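Local coordinates for protein hypothetical methylmalonyl-CoA decarboxylase alpha subunit (Sulfolobus tokodaii, PDB 1X0U) that is a putative carboxyl transferase subunit of the ClpP/crotonase superfamily, found as an assembly of six chains, at residues I189-G193 / D194-M198; Y197-V200 / T201-I205. All coordinates share one frame; numbering follows the deposited sequence.

Interaction 1 of 2, residues I189-G193 / D194-M198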
loop_
_atom_site.group_PDB
_atom_site.type_symbol
_atom_site.label_atom_id
_atom_site.label_comp_id
_atom_site.label_asym_id
_atom_site.label_seq_id
_atom_site.Cartn_x
_atom_site.Cartn_y
_atom_site.Cartn_z
ATOM N N ILE A 189 26.765 7.395 25.451
ATOM C CA ILE A 189 27.191 8.368 26.445
ATOM C C ILE A 189 27.960 7.543 27.476
ATOM O O ILE A 189 27.415 6.615 28.074
ATOM C CB ILE A 189 25.996 9.029 27.120
ATOM C CG1 ILE A 189 25.185 9.802 26.073
ATOM C CG2 ILE A 189 26.481 9.928 28.256
ATOM C CD1 ILE A 189 23.811 10.228 26.542
ATOM N N MET A 190 29.228 7.876 27.666
ATOM C CA MET A 190 30.078 7.141 28.581
ATOM C C MET A 190 30.732 8.043 29.616
ATOM O O MET A 190 31.080 9.186 29.321
ATOM C CB MET A 190 31.158 6.415 27.777
ATOM C CG MET A 190 32.053 5.511 28.596
ATOM S SD MET A 190 33.039 4.490 27.510
ATOM C CE MET A 190 34.214 3.799 28.654
ATOM N N ILE A 191 30.896 7.518 30.826
ATOM C CA ILE A 191 31.525 8.259 31.916
ATOM C C ILE A 191 33.011 7.918 31.937
ATOM O O ILE A 191 33.388 6.768 31.733
ATOM C CB ILE A 191 30.922 7.876 33.288
ATOM C CG1 ILE A 191 29.418 8.162 33.307
ATOM C CG2 ILE A 191 31.615 8.664 34.406
ATOM C CD1 ILE A 191 28.578 7.119 32.632
ATOM N N LYS A 192 33.868 8.909 32.152
ATOM C CA LYS A 192 35.289 8.600 32.201
ATOM C C LYS A 192 35.682 8.325 33.638
ATOM O O LYS A 192 35.224 8.995 34.554
ATOM C CB LYS A 192 36.157 9.722 31.591
ATOM C CG LYS A 192 35.667 11.152 31.763
ATOM C CD LYS A 192 36.398 12.065 30.763
ATOM C CE LYS A 192 35.833 13.490 30.717
ATOM N NZ LYS A 192 36.482 14.403 31.706
ATOM N N GLY A 193 36.506 7.303 33.819
ATOM C CA GLY A 193 36.949 6.919 35.142
ATOM C C GLY A 193 37.494 5.506 35.107
ATOM O O GLY A 193 37.309 4.770 34.130
ATOM N N ASP A 194 38.159 5.124 36.188
ATOM C CA ASP A 194 38.751 3.800 36.305
ATOM C C ASP A 194 37.749 2.674 36.093
ATOM O O ASP A 194 38.090 1.646 35.512
ATOM C CB ASP A 194 39.387 3.634 37.687
ATOM C CG ASP A 194 40.025 2.278 37.860
ATOM O OD1 ASP A 194 41.058 2.025 37.207
ATOM O OD2 ASP A 194 39.488 1.461 38.631
ATOM N N ALA A 195 36.525 2.881 36.575
ATOM C CA ALA A 195 35.441 1.902 36.494
ATOM C C ALA A 195 34.688 1.795 35.163
ATOM O O ALA A 195 33.806 0.946 35.013
ATOM C CB ALA A 195 34.447 2.172 37.597
ATOM N N TYR A 196 35.020 2.637 34.195
ATOM C CA TYR A 196 34.311 2.578 32.924
ATOM C C TYR A 196 35.233 2.354 31.742
ATOM O O TYR A 196 36.226 3.046 31.576
ATOM C CB TYR A 196 33.522 3.867 32.694
ATOM C CG TYR A 196 32.816 4.374 33.919
ATOM C CD1 TYR A 196 33.417 5.312 34.759
ATOM C CD2 TYR A 196 31.544 3.911 34.251
ATOM C CE1 TYR A 196 32.760 5.781 35.900
ATOM C CE2 TYR A 196 30.888 4.369 35.384
ATOM C CZ TYR A 196 31.493 5.304 36.203
ATOM O OH TYR A 196 30.814 5.783 37.300
ATOM N N TYR A 197 34.894 1.376 30.918
ATOM C CA TYR A 197 35.674 1.085 29.735
ATOM C C TYR A 197 34.940 0.090 28.874
ATOM O O TYR A 197 33.913 -0.450 29.273
ATOM C CB TYR A 197 37.048 0.534 30.122
ATOM C CG TYR A 197 37.033 -0.696 31.008
ATOM C CD1 TYR A 197 36.752 -1.957 30.485
ATOM C CD2 TYR A 197 37.379 -0.606 32.368
ATOM C CE1 TYR A 197 36.826 -3.106 31.284
ATOM C CE2 TYR A 197 37.452 -1.746 33.176
ATOM C CZ TYR A 197 37.178 -2.994 32.623
ATOM O OH TYR A 197 37.265 -4.125 33.403
ATOM N N MET A 198 35.438 -0.117 27.670
ATOM C CA MET A 198 34.840 -1.105 26.799
ATOM C C MET A 198 35.794 -1.514 25.701
ATOM O O MET A 198 36.494 -0.686 25.118
ATOM C CB MET A 198 33.472 -0.639 26.244
ATOM C CG MET A 198 33.401 0.566 25.330
ATOM S SD MET A 198 31.633 0.937 24.941
ATOM C CE MET A 198 31.456 2.523 25.510
HETATM O O HOH W 1 36.809 5.664 31.300
#
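The phenol ring of Y196 is sandwiched between I191 and its own neighbour A195: I191 CB sits 3.7 Å from the ring centroid, over one face, while A195 CB lies above the opposite face. At the edge, in the ring plane, is G193 CA. All this happens at a type I beta turn, G193 to Y196, which reverses the chain as it leaves strand 187-191 of the crotonase-type core and heads into strand 197-199. The I191 contact is a CH-pi interaction, since CB stands only 7° from the ring normal. The I191 CG2 branch reaches further over the ring and comes within 3.4 Å of Y196 CE1. On Y196 itself, chi1 of -42° keeps CG anti to the carbonyl carbon and beside the backbone N, swinging the ring back over I191, the last residue of the strand; the backbone oxygen I191 O then lies 3.1 Å from Y196 CB. The far end of the ring is tied down by a hydrogen bond between its OH and E239.

The turn is closed by a hydrogen bond from Y196 N to G193 O, 3.1 Å long. One water bridges the same mouth: it takes the N-H of G193 and lies 2.7 Å from Y196 O, an oxygen that also accepts a hydrogen bond from Q217 NE2. M190 and M198 meet beside the turn. M190 lays its CE against the Y197 backbone, 3.3 Å from Y197 CA, and meets M198 tip to tip. The M198 chain bends at chi3 to get there, bringing its CE within 3.2 Å of M190 SD, a close sulfur-to-methyl approach.

Interaction 2 of 2, residues Y197-V200 / T201-I205; sequences YMFV and TGPEI
Between F199 and G202 the backbone steps from strand to helix in four residues, a strand-to-helix connection within the crotonase-type carboxyl transferase domain, at a subunit interface. F199 is still fully extended, at the end of strand 197-199. V200 then drops to helix-like angles (psi -48°), T201 straightens the chain again, and G202 takes the N-cap position just ahead of helix 203-208. P203 opens the helix, at a place where a residue with no N-H to offer costs no helical bond. The resulting bend carries the start of the helix round to the F199 ring.

The F199 ring makes the side-chain contacts with the helix start. A chi1 of 41° puts F199 CG between its own backbone N and carbonyl carbon, the crowded position, which brings CE2 and CD2 up to the T201-G202 backbone. F199 CE2 comes closest, 3.3 Å from G202 CA. F199 CD2 lies 3.5 Å from T201 O. Further out, F199 CZ meets P203 CD at 3.6 Å, with the two side chains crossing at about a right angle. L219, from helix 216-220, touches both F199 and P203, so the same helix backs both partners.

V200 and T201 pack as immediate neighbours: V200 CG1 is 4.0 Å from T201 OG1, which stands beside the T201 backbone N and 3.5 Å from V200 C. Both face another chain, with V200 on Y372 and T201 on P374 of a neighbouring subunit.

Within 197-205, then, strand end and helix start are joined by van der Waals packing of ring carbons on the T201-G202 backbone and on P203, with no hydrogen bond between them; the backbone N of V200 is instead taken up by a hydrogen bond to OE2 of E379 of the neighbouring subunit.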
loop_
_atom_site.group_PDB
_atom_site.type_symbol
_atom_site.label_atom_id
_atom_site.label_comp_id
_atom_site.label_asym_id
_atom_site.label_seq_id
_atom_site.Cartn_x
_atom_site.Cartn_y
_atom_site.Cartn_z
ATOM N N TYR A 197 34.894 1.376 30.918
ATOM C CA TYR A 197 35.674 1.085 29.735
ATOM C C TYR A 197 34.940 0.090 28.874
ATOM O O TYR A 197 33.913 -0.450 29.273
ATOM C CB TYR A 197 37.048 0.534 30.122
ATOM C CG TYR A 197 37.033 -0.696 31.008
ATOM C CD1 TYR A 197 36.752 -1.957 30.485
ATOM C CD2 TYR A 197 37.379 -0.606 32.368
ATOM C CE1 TYR A 197 36.826 -3.106 31.284
ATOM C CE2 TYR A 197 37.452 -1.746 33.176
ATOM C CZ TYR A 197 37.178 -2.994 32.623
ATOM O OH TYR A 197 37.265 -4.125 33.403
ATOM N N MET A 198 35.438 -0.117 27.670
ATOM C CA MET A 198 34.840 -1.105 26.799
ATOM C C MET A 198 35.794 -1.514 25.701
ATOM O O MET A 198 36.494 -0.686 25.118
ATOM C CB MET A 198 33.472 -0.639 26.244
ATOM C CG MET A 198 33.401 0.566 25.330
ATOM S SD MET A 198 31.633 0.937 24.941
ATOM C CE MET A 198 31.456 2.523 25.510
ATOM N N PHE A 199 35.864 -2.819 25.478
ATOM C CA PHE A 199 36.724 -3.385 24.453
ATOM C C PHE A 199 36.206 -4.764 24.070
ATOM O O PHE A 199 35.558 -5.427 24.874
ATOM C CB PHE A 199 38.184 -3.462 24.935
ATOM C CG PHE A 199 38.349 -3.911 26.364
ATOM C CD1 PHE A 199 38.834 -3.030 27.327
ATOM C CD2 PHE A 199 38.054 -5.215 26.746
ATOM C CE1 PHE A 199 39.025 -3.440 28.649
ATOM C CE2 PHE A 199 38.241 -5.636 28.064
ATOM C CZ PHE A 199 38.728 -4.746 29.019
ATOM N N VAL A 200 36.460 -5.179 22.833
ATOM C CA VAL A 200 36.001 -6.484 22.356
ATOM C C VAL A 200 36.786 -7.601 23.037
ATOM O O VAL A 200 36.205 -8.560 23.548
ATOM C CB VAL A 200 36.165 -6.606 20.820
ATOM C CG1 VAL A 200 35.735 -7.986 20.354
ATOM C CG2 VAL A 200 35.332 -5.531 20.125
ATOM N N THR A 201 38.108 -7.452 23.043
ATOM C CA THR A 201 39.004 -8.423 23.652
ATOM C C THR A 201 39.774 -7.778 24.802
ATOM O O THR A 201 40.377 -6.720 24.641
ATOM C CB THR A 201 40.024 -8.949 22.634
ATOM O OG1 THR A 201 39.338 -9.430 21.473
ATOM C CG2 THR A 201 40.840 -10.078 23.241
ATOM N N GLY A 202 39.754 -8.426 25.960
ATOM C CA GLY A 202 40.450 -7.889 27.114
ATOM C C GLY A 202 41.961 -7.853 26.980
ATOM O O GLY A 202 42.518 -8.455 26.058
ATOM N N PRO A 203 42.654 -7.143 27.895
ATOM C CA PRO A 203 44.116 -7.004 27.916
ATOM C C PRO A 203 44.832 -8.341 28.137
ATOM O O PRO A 203 45.890 -8.601 27.554
ATOM C CB PRO A 203 44.357 -6.036 29.078
ATOM C CG PRO A 203 43.103 -5.219 29.110
ATOM C CD PRO A 203 42.040 -6.272 28.914
ATOM N N GLU A 204 44.245 -9.175 28.991
ATOM C CA GLU A 204 44.811 -10.478 29.312
ATOM C C GLU A 204 45.099 -11.314 28.067
ATOM O O GLU A 204 46.157 -11.942 27.967
ATOM C CB GLU A 204 43.876 -11.246 30.261
ATOM C CG GLU A 204 42.392 -11.195 29.897
ATOM C CD GLU A 204 41.675 -9.977 30.465
ATOM O OE1 GLU A 204 42.100 -8.840 30.182
ATOM O OE2 GLU A 204 40.678 -10.156 31.196
ATOM N N ILE A 205 44.165 -11.316 27.117
ATOM C CA ILE A 205 44.330 -12.080 25.884
ATOM C C ILE A 205 45.310 -11.394 24.937
ATOM O O ILE A 205 46.150 -12.056 24.319
ATOM C CB ILE A 205 42.983 -12.271 25.140
ATOM C CG1 ILE A 205 41.936 -12.862 26.082
ATOM C CG2 ILE A 205 43.174 -13.197 23.945
ATOM C CD1 ILE A 205 41.347 -11.856 27.049
#

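In the fold
Interaction 1 comes first along the chain, and interaction 2 begins on the strand where it ends: both use strand 197-199 and share Y197 and M198, with centres about 13 Å apart. The path leaves strand 187-191 of the seven-stranded mixed sheet, turns, pairs in parallel with strand 173-175 in a separate two-stranded sheet, and enters helix 203-208. The contacts therefore mark the two ends of one short strand, a connection inside the crotonase-type carboxyl transferase domain. Their centres lie about 17 and 23 Å from that of the chain, and the route runs into the subunit interface: M198 packs on I384 of a neighbouring subunit.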